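Local coordinates for putative ABC transporter subunit, substrate-binding component (Rhodopseudomonas palustris, PDB 4EVQ), which binds 4-hydroxybenzoate and probably hands such lignin-derived benzoate derivatives to an ABC transporter as its solute-binding subunit, at residues Val155-Lys160 / Asp208-Phe213; Ile233-Pro238 / Asp254-Val259. All coordinates share one frame; numbering follows the deposited sequence.

Contact 1. Residues Val155-Lys160 / Asp208-Phe213; sequences VTVTWK and DCVYAF. With PHB (p-hydroxybenzoic acid), chain H.
Val155 and Val157 hydrogen-bond through their backbones with Cys209, Tyr211 and Phe213, so two parallel strands run side by side. Four N-H...O bonds form the ladder. Val155 N donates to Cys209 O, Tyr211 N to Val155 O, Val157 N to Tyr211 O at 2.9 Å, and Phe213 N to Val157 O at 3.2 Å. Short CA-H...O contacts, such as Ala212 CA to Val157 O at 3.1 Å, fill in between. One polar side chain joins the ladder. Thr158 has OG1 anti to the backbone N (chi1 -169°), and OG1 donates to Phe213 O at 2.7 Å. The same OG1 lies at the edge of the Phe213 ring, 3.3 Å from CD2.

Side chains also meet on both faces. On one face Val157 CG1 meets Ala212 CB at 3.7 Å and Val210 CG1 at 4.0 Å. On the other, Thr156 CG2 approaches CD2 of the Tyr211 ring obliquely, while Thr156 OG1 bonds to Asp185. Helix 162-177 covers this face, and Phe171 stacks on Tyr211.

Phe213 also belongs to the ligand pocket. The edge of its ring, at CE1 and CZ, faces p-hydroxybenzoic acid, with CZ 3.7 Å from C4. An alanine here would lack the ring, which would probably open a gap beside the ligand's phenol end and leave Thr158 OG1 without its aromatic neighbour. Tyr161, Ser92, Ser215 and Gly115 hydrogen-bond the ligand. Parallel strands flanked by helices, with a pocket residue toward the C-terminal edge of the sheet, are characteristic of the lobes of periplasmic binding proteins.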
ATOM      1  N   VAL A 155      -3.848  21.899  -6.470  1.00 10.54           N
ATOM      2  CA  VAL A 155      -3.909  21.969  -5.011  1.00  9.93           C
ATOM      3  C   VAL A 155      -3.840  20.533  -4.487  1.00  9.15           C
ATOM      4  O   VAL A 155      -4.439  19.634  -5.077  1.00  9.75           O
ATOM      5  CB  VAL A 155      -5.229  22.609  -4.529  1.00 10.50           C
ATOM      6  CG1 VAL A 155      -5.423  22.467  -3.004  1.00 11.47           C
ATOM      7  CG2 VAL A 155      -5.292  24.056  -4.931  1.00 11.30           C
ATOM      8  N   THR A 156      -3.092  20.313  -3.398  1.00  8.59           N
ATOM      9  CA  THR A 156      -3.042  18.999  -2.769  1.00  7.71           C
ATOM     10  C   THR A 156      -3.850  18.998  -1.470  1.00  8.70           C
ATOM     11  O   THR A 156      -3.980  20.058  -0.810  1.00  9.03           O
ATOM     12  CB  THR A 156      -1.626  18.519  -2.461  1.00  8.82           C
ATOM     13  OG1 THR A 156      -1.094  19.288  -1.404  1.00  9.83           O
ATOM     14  CG2 THR A 156      -0.735  18.603  -3.672  1.00  9.73           C
ATOM     15  N   VAL A 157      -4.445  17.863  -1.141  1.00  7.82           N
ATOM     16  CA  VAL A 157      -5.146  17.740   0.121  1.00  7.86           C
ATOM     17  C   VAL A 157      -4.927  16.314   0.657  1.00  6.60           C
ATOM     18  O   VAL A 157      -5.113  15.324  -0.072  1.00  7.63           O
ATOM     19  CB  VAL A 157      -6.630  18.119  -0.030  1.00 10.01           C
ATOM     20  CG1 VAL A 157      -7.324  17.279  -1.029  1.00 11.82           C
ATOM     21  CG2 VAL A 157      -7.326  18.097   1.305  1.00  9.87           C
ATOM     22  N   THR A 158      -4.591  16.225   1.926  1.00  6.73           N
ATOM     23  CA  THR A 158      -4.308  14.919   2.522  1.00  6.96           C
ATOM     24  C   THR A 158      -4.338  15.049   4.027  1.00  6.43           C
ATOM     25  O   THR A 158      -4.559  16.128   4.566  1.00  7.84           O
ATOM     26  CB  THR A 158      -2.972  14.312   2.026  1.00  7.97           C
ATOM     27  OG1 THR A 158      -2.891  12.945   2.444  1.00  7.86           O
ATOM     28  CG2 THR A 158      -1.792  15.054   2.573  1.00  8.72           C
ATOM     29  N   TRP A 159      -4.113  13.928   4.697  1.00  7.18           N
ATOM     30  CA  TRP A 159      -3.979  13.886   6.137  1.00  6.78           C
ATOM     31  C   TRP A 159      -2.562  14.268   6.575  1.00  7.36           C
ATOM     32  O   TRP A 159      -1.573  13.963   5.883  1.00  8.62           O
ATOM     33  CB  TRP A 159      -4.309  12.479   6.663  1.00  8.12           C
ATOM     34  CG  TRP A 159      -5.768  12.189   6.806  1.00  6.56           C
ATOM     35  CD1 TRP A 159      -6.708  13.009   7.362  1.00  7.75           C
ATOM     36  CD2 TRP A 159      -6.452  10.996   6.431  1.00  6.66           C
ATOM     37  NE1 TRP A 159      -7.909  12.385   7.393  1.00  7.77           N
ATOM     38  CE2 TRP A 159      -7.794  11.138   6.837  1.00  7.17           C
ATOM     39  CE3 TRP A 159      -6.052   9.795   5.852  1.00  8.22           C
ATOM     40  CZ2 TRP A 159      -8.750  10.136   6.644  1.00  9.03           C
ATOM     41  CZ3 TRP A 159      -6.966   8.815   5.686  1.00  9.67           C
ATOM     42  CH2 TRP A 159      -8.312   8.989   6.051  1.00 10.36           C
ATOM     43  N   LYS A 160      -2.487  14.913   7.737  1.00  8.11           N
ATOM     44  CA  LYS A 160      -1.247  15.398   8.299  1.00  9.64           C
ATOM     45  C   LYS A 160      -0.522  14.268   9.072  1.00  9.31           C
ATOM     46  O   LYS A 160      -0.520  14.195  10.294  1.00 10.64           O
ATOM     47  CB  LYS A 160      -1.487  16.611   9.175  1.00 11.91           C
ATOM     48  CG  LYS A 160      -0.181  17.335   9.562  1.00 16.70           C
ATOM     49  CD  LYS A 160      -0.353  18.675  10.226  1.00 21.45           C
ATOM     50  CE  LYS A 160       1.018  19.191  10.652  1.00 25.60           C
ATOM     51  NZ  LYS A 160       1.642  18.394  11.747  1.00 30.14           N
ATOM     52  N   ASP A 208      -6.513  23.793 -11.687  1.00 13.23           N
ATOM     53  CA  ASP A 208      -7.023  22.942 -12.741  1.00 13.86           C
ATOM     54  C   ASP A 208      -7.070  21.457 -12.393  1.00 13.21           C
ATOM     55  O   ASP A 208      -7.555  20.641 -13.174  1.00 14.49           O
ATOM     56  CB  ASP A 208      -6.307  23.173 -14.082  1.00 16.31           C
ATOM     57  CG  ASP A 208      -4.843  22.769 -14.100  1.00 16.66           C
ATOM     58  OD1 ASP A 208      -4.324  22.144 -13.154  1.00 16.89           O
ATOM     59  OD2 ASP A 208      -4.151  23.039 -15.110  1.00 19.35           O
ATOM     60  N   CYS A 209      -6.655  21.148 -11.163  1.00 12.10           N
ATOM     61  CA  CYS A 209      -6.774  19.776 -10.650  1.00 11.84           C
ATOM     62  C   CYS A 209      -6.529  19.791  -9.148  1.00 11.17           C
ATOM     63  O   CYS A 209      -5.916  20.684  -8.585  1.00 11.61           O
ATOM     64  CB  CYS A 209      -5.737  18.846 -11.325  1.00 13.13           C
ATOM     65  SG  CYS A 209      -4.010  19.374 -11.152  1.00 14.07           S
ATOM     66  N   VAL A 210      -6.964  18.693  -8.533  1.00 10.41           N
ATOM     67  CA  VAL A 210      -6.725  18.402  -7.125  1.00  8.27           C
ATOM     68  C   VAL A 210      -6.061  17.032  -7.038  1.00  8.67           C
ATOM     69  O   VAL A 210      -6.489  16.085  -7.706  1.00  9.82           O
ATOM     70  CB  VAL A 210      -8.024  18.424  -6.324  1.00  9.21           C
ATOM     71  CG1 VAL A 210      -7.786  17.938  -4.897  1.00 10.51           C
ATOM     72  CG2 VAL A 210      -8.615  19.833  -6.304  1.00 10.86           C
ATOM     73  N   TYR A 211      -5.012  16.975  -6.231  1.00  8.78           N
ATOM     74  CA  TYR A 211      -4.338  15.724  -5.877  1.00  8.52           C
ATOM     75  C   TYR A 211      -4.658  15.418  -4.421  1.00  7.47           C
ATOM     76  O   TYR A 211      -4.338  16.217  -3.552  1.00  7.93           O
ATOM     77  CB  TYR A 211      -2.832  15.881  -6.039  1.00  8.81           C
ATOM     78  CG  TYR A 211      -1.961  14.726  -5.571  1.00  8.64           C
ATOM     79  CD1 TYR A 211      -1.706  13.662  -6.402  1.00  9.80           C
ATOM     80  CD2 TYR A 211      -1.347  14.738  -4.334  1.00  8.77           C
ATOM     81  CE1 TYR A 211      -0.878  12.638  -5.993  1.00  8.85           C
ATOM     82  CE2 TYR A 211      -0.519  13.707  -3.909  1.00  8.50           C
ATOM     83  CZ  TYR A 211      -0.277  12.692  -4.751  1.00  9.06           C
ATOM     84  OH  TYR A 211       0.595  11.665  -4.376  1.00 10.15           O
ATOM     85  N   ALA A 212      -5.268  14.257  -4.161  1.00  7.28           N
ATOM     86  CA  ALA A 212      -5.672  13.889  -2.809  1.00  7.56           C
ATOM     87  C   ALA A 212      -5.176  12.503  -2.449  1.00  7.80           C
ATOM     88  O   ALA A 212      -5.266  11.569  -3.235  1.00  8.05           O
ATOM     89  CB  ALA A 212      -7.194  13.937  -2.673  1.00  9.12           C
ATOM     90  N   PHE A 213      -4.711  12.408  -1.217  1.00  7.25           N
ATOM     91  CA  PHE A 213      -4.463  11.102  -0.612  1.00  6.93           C
ATOM     92  C   PHE A 213      -5.335  10.955   0.623  1.00  6.67           C
ATOM     93  O   PHE A 213      -5.149  11.680   1.632  1.00  7.33           O
ATOM     94  CB  PHE A 213      -2.999  10.790  -0.250  1.00  7.21           C
ATOM     95  CG  PHE A 213      -2.878   9.581   0.696  1.00  7.50           C
ATOM     96  CD1 PHE A 213      -3.255   8.337   0.268  1.00  7.06           C
ATOM     97  CD2 PHE A 213      -2.494   9.730   2.019  1.00  8.01           C
ATOM     98  CE1 PHE A 213      -3.250   7.243   1.126  1.00  7.82           C
ATOM     99  CE2 PHE A 213      -2.510   8.622   2.897  1.00  8.94           C
ATOM    100  CZ  PHE A 213      -2.892   7.393   2.427  1.00  8.97           C
TER
HETATM  101  C1' PHB H 406       0.451   4.609   4.924  1.00  6.09           C
HETATM  102  O1' PHB H 406       0.278   5.160   6.035  1.00  6.61           O
HETATM  103  O2' PHB H 406       1.623   4.284   4.484  1.00  7.16           O
HETATM  104  C1  PHB H 406      -0.679   4.275   4.031  1.00  5.93           C
HETATM  105  C2  PHB H 406      -1.950   4.096   4.578  1.00  6.44           C
HETATM  106  C3  PHB H 406      -3.018   3.802   3.745  1.00  6.91           C
HETATM  107  C4  PHB H 406      -2.822   3.707   2.406  1.00  6.92           C
HETATM  108  C5  PHB H 406      -1.567   3.857   1.844  1.00  6.17           C
HETATM  109  C6  PHB H 406      -0.523   4.148   2.671  1.00  6.48           C
HETATM  110  O4  PHB H 406      -3.847   3.425   1.580  1.00 13.73           O

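Contact 2. Residues Ile233-Pro238 / Asp254-Val259; sequences IPLWGP and DGIKTV. With GOL (glycerol), chain I.
Trp236 lays one face of its indole against Lys257, its partner on the neighbouring parallel strand. The two strands, with helix 246-249 between them in sequence, form a beta-alpha-beta unit of the periplasmic binding protein fold. Lys257 CB sits 3.5 Å from the centroid of the six-membered ring and 10° off its normal, a CH-pi contact over the centre. Trp236 CG is anti to its carbonyl carbon (chi1 -77°), which puts it beside Lys257 CB. The Lys257 chain then crosses the ring obliquely, with CG 4.0 Å from CZ2. CD still lies near CZ2, and beyond CD the chain heads off the ring. Helix 135-148 and Leu347 also pack on Trp236.

The side chains of Leu235 and Ile256 run alongside each other in the same direction. Their methyls meet, Leu235 CD2 to Ile256 CD1, at 3.8 Å.

Besides its ladder bond, Gly237 O takes a CA-H...O contact from Thr258 CA at 3.1 Å, and Thr258 CB lies close by. Thr258 OG1 is hydrogen-bonded to Arg348 NE on strand 345-351. Pro238 pairs with Val259 on the same face of the sheet as Trp236 and Lys257.

The backbone ladder has three bonds: Lys257 N to Leu235 O, Gly237 N to Lys257 O, and Val259 N to Gly237 O.

Before the ladder begins, a glycerol, probably from the crystallisation liquor, bridges the two segments. Its O2 donates to Asp254 O. A water links Leu235 O and Gly255 O, 2.8 Å from each, and also reaches glycerol O3. The N-H of Leu235 points almost straight at that O3, 2.8 Å from N to O, with an angle of 178° at the hydrogen.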
ATOM      1  N   ILE A 233     -13.633  20.662 -11.227  1.00 14.78           N
ATOM      2  CA  ILE A 233     -12.179  20.491 -11.210  1.00 13.21           C
ATOM      3  C   ILE A 233     -11.859  18.973 -11.084  1.00 13.20           C
ATOM      4  O   ILE A 233     -12.402  18.298 -10.211  1.00 13.32           O
ATOM      5  CB  ILE A 233     -11.531  21.219  -9.977  1.00 13.43           C
ATOM      6  CG1 ILE A 233     -11.770  22.720 -10.045  1.00 14.36           C
ATOM      7  CG2 ILE A 233     -10.021  20.929  -9.895  1.00 13.36           C
ATOM      8  CD1 ILE A 233     -11.565  23.428  -8.673  1.00 16.82           C
ATOM      9  N   PRO A 234     -11.018  18.442 -11.948  1.00 13.03           N
ATOM     10  CA  PRO A 234     -10.768  16.987 -11.887  1.00 13.63           C
ATOM     11  C   PRO A 234      -9.940  16.593 -10.684  1.00 10.95           C
ATOM     12  O   PRO A 234      -8.973  17.224 -10.311  1.00 11.71           O
ATOM     13  CB  PRO A 234      -9.983  16.705 -13.141  1.00 14.83           C
ATOM     14  CG  PRO A 234      -9.368  17.975 -13.532  1.00 16.01           C
ATOM     15  CD  PRO A 234     -10.324  19.066 -13.090  1.00 14.83           C
ATOM     16  N   LEU A 235     -10.403  15.496 -10.088  1.00 10.91           N
ATOM     17  CA  LEU A 235      -9.771  14.855  -8.923  1.00  9.46           C
ATOM     18  C   LEU A 235      -8.873  13.723  -9.367  1.00  9.24           C
ATOM     19  O   LEU A 235      -9.263  12.837 -10.130  1.00 10.75           O
ATOM     20  CB  LEU A 235     -10.864  14.393  -7.987  1.00  9.52           C
ATOM     21  CG  LEU A 235     -10.386  13.662  -6.699  1.00  9.25           C
ATOM     22  CD1 LEU A 235      -9.509  14.604  -5.879  1.00 10.03           C
ATOM     23  CD2 LEU A 235     -11.564  13.227  -5.885  1.00  9.98           C
ATOM     24  N   TRP A 236      -7.685  13.761  -8.803  1.00  9.52           N
ATOM     25  CA  TRP A 236      -6.645  12.763  -8.984  1.00  8.68           C
ATOM     26  C   TRP A 236      -6.070  12.334  -7.639  1.00  8.36           C
ATOM     27  O   TRP A 236      -6.146  13.050  -6.670  1.00  8.51           O
ATOM     28  CB  TRP A 236      -5.490  13.394  -9.746  1.00 11.51           C
ATOM     29  CG  TRP A 236      -5.652  13.582 -11.226  1.00 11.71           C
ATOM     30  CD1 TRP A 236      -6.424  14.513 -11.864  1.00 13.21           C
ATOM     31  CD2 TRP A 236      -5.007  12.823 -12.234  1.00 12.21           C
ATOM     32  NE1 TRP A 236      -6.290  14.368 -13.234  1.00 13.97           N
ATOM     33  CE2 TRP A 236      -5.429  13.341 -13.487  1.00 13.44           C
ATOM     34  CE3 TRP A 236      -4.120  11.753 -12.209  1.00 13.06           C
ATOM     35  CZ2 TRP A 236      -4.972  12.830 -14.685  1.00 14.69           C
ATOM     36  CZ3 TRP A 236      -3.680  11.240 -13.420  1.00 13.67           C
ATOM     37  CH2 TRP A 236      -4.081  11.807 -14.637  1.00 13.49           C
ATOM     38  N   GLY A 237      -5.458  11.154  -7.616  1.00  8.64           N
ATOM     39  CA  GLY A 237      -4.668  10.762  -6.458  1.00  8.53           C
ATOM     40  C   GLY A 237      -3.963   9.466  -6.726  1.00  7.23           C
ATOM     41  O   GLY A 237      -4.181   8.820  -7.727  1.00  7.85           O
ATOM     42  N   PRO A 238      -3.097   9.074  -5.798  1.00  7.21           N
ATOM     43  CA  PRO A 238      -2.682   7.672  -5.793  1.00  6.94           C
ATOM     44  C   PRO A 238      -3.903   6.788  -5.633  1.00  7.16           C
ATOM     45  O   PRO A 238      -4.894   7.193  -5.071  1.00  7.88           O
ATOM     46  CB  PRO A 238      -1.758   7.597  -4.576  1.00  8.93           C
ATOM     47  CG  PRO A 238      -2.375   8.616  -3.602  1.00 10.24           C
ATOM     48  CD  PRO A 238      -2.846   9.747  -4.515  1.00  8.25           C
ATOM     49  N   ASP A 254     -17.335   8.550 -10.399  1.00 11.94           N
ATOM     50  CA  ASP A 254     -17.053   8.396 -11.801  1.00 12.35           C
ATOM     51  C   ASP A 254     -16.172   9.539 -12.268  1.00 12.40           C
ATOM     52  O   ASP A 254     -16.433  10.715 -12.000  1.00 13.62           O
ATOM     53  CB  ASP A 254     -18.332   8.377 -12.639  1.00 15.05           C
ATOM     54  CG  ASP A 254     -19.105   7.038 -12.587  1.00 18.92           C
ATOM     55  OD1 ASP A 254     -18.463   5.972 -12.423  1.00 20.22           O
ATOM     56  OD2 ASP A 254     -20.351   7.085 -12.858  1.00 21.23           O
ATOM     57  N   GLY A 255     -15.126   9.163 -12.986  1.00 12.17           N
ATOM     58  CA  GLY A 255     -14.198  10.079 -13.610  1.00 12.78           C
ATOM     59  C   GLY A 255     -12.951  10.413 -12.801  1.00 12.19           C
ATOM     60  O   GLY A 255     -12.051  11.061 -13.301  1.00 12.81           O
ATOM     61  N   ILE A 256     -12.882   9.954 -11.556  1.00 10.25           N
ATOM     62  CA  ILE A 256     -11.663  10.170 -10.784  1.00  9.69           C
ATOM     63  C   ILE A 256     -10.515   9.406 -11.436  1.00  9.81           C
ATOM     64  O   ILE A 256     -10.672   8.248 -11.810  1.00 11.50           O
ATOM     65  CB  ILE A 256     -11.852   9.721  -9.297  1.00  9.18           C
ATOM     66  CG1 ILE A 256     -12.896  10.611  -8.606  1.00  9.55           C
ATOM     67  CG2 ILE A 256     -10.518   9.747  -8.546  1.00  9.93           C
ATOM     68  CD1 ILE A 256     -13.229  10.103  -7.241  1.00  9.43           C
ATOM     69  N   LYS A 257      -9.368  10.055 -11.543  1.00  9.07           N
ATOM     70  CA  LYS A 257      -8.194   9.455 -12.146  1.00  9.38           C
ATOM     71  C   LYS A 257      -7.191   9.124 -11.037  1.00  8.75           C
ATOM     72  O   LYS A 257      -6.954   9.904 -10.139  1.00  9.83           O
ATOM     73  CB  LYS A 257      -7.543  10.428 -13.110  1.00 13.09           C
ATOM     74  CG  LYS A 257      -8.410  10.722 -14.322  1.00 17.16           C
ATOM     75  CD  LYS A 257      -7.902  10.024 -15.510  1.00 20.62           C
ATOM     76  CE  LYS A 257      -8.790  10.152 -16.737  1.00 22.30           C
ATOM     77  NZ  LYS A 257      -9.166  11.505 -17.118  1.00 22.93           N
ATOM     78  N   THR A 258      -6.589   7.940 -11.116  1.00  8.99           N
ATOM     79  CA  THR A 258      -5.596   7.542 -10.136  1.00  9.00           C
ATOM     80  C   THR A 258      -4.461   6.794 -10.800  1.00  9.54           C
ATOM     81  O   THR A 258      -4.562   6.322 -11.926  1.00 10.66           O
ATOM     82  CB  THR A 258      -6.166   6.663  -8.988  1.00 10.65           C
ATOM     83  OG1 THR A 258      -6.656   5.423  -9.495  1.00 11.05           O
ATOM     84  CG2 THR A 258      -7.263   7.344  -8.214  1.00 11.08           C
ATOM     85  N   VAL A 259      -3.346   6.725 -10.084  1.00  8.40           N
ATOM     86  CA  VAL A 259      -2.218   5.896 -10.491  1.00  7.83           C
ATOM     87  C   VAL A 259      -1.974   4.853  -9.406  1.00  7.72           C
ATOM     88  O   VAL A 259      -1.937   5.192  -8.216  1.00  7.62           O
ATOM     89  CB  VAL A 259      -0.981   6.751 -10.755  1.00  7.65           C
ATOM     90  CG1 VAL A 259       0.248   5.889 -10.923  1.00  9.99           C
ATOM     91  CG2 VAL A 259      -1.190   7.637 -11.998  1.00  9.69           C
TER
HETATM   92  C1  GOL I 407     -15.585  13.216  -9.218  1.00 34.40           C
HETATM   93  O1  GOL I 407     -15.713  14.486  -8.651  1.00 31.32           O
HETATM   94  C2  GOL I 407     -14.754  13.316 -10.466  1.00 34.18           C
HETATM   95  O2  GOL I 407     -15.607  13.362 -11.566  1.00 35.81           O
HETATM   96  C3  GOL I 407     -13.911  14.563 -10.328  1.00 31.92           C
HETATM   97  O3  GOL I 407     -12.791  14.292 -11.061  1.00 30.36           O
HETATM   98  O   HOH W   1     -10.375  13.205 -12.718  1.00 13.91           O

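Contacts 1 and 2 belong to one sheet. Strands 209-213 and 235-238 are neighbours in it, so the two pairings make four consecutive parallel strands. Val210 O with Trp236 N and Ala212 N with Trp236 O are probable hydrogen bonds that join them. Both contacts are buried, with centres about 10 Å apart. Contact 1 ends at the ligand through an aromatic ring and adds a threonine hydroxyl to its ladder. In contact 2 the side chain of Pro238 is about 7 Å from the bound p-hydroxybenzoic acid, between nearest atoms. There an indole covers a partly exposed lysine, and water and glycerol enter at the opposite, N-terminal ends of the strands.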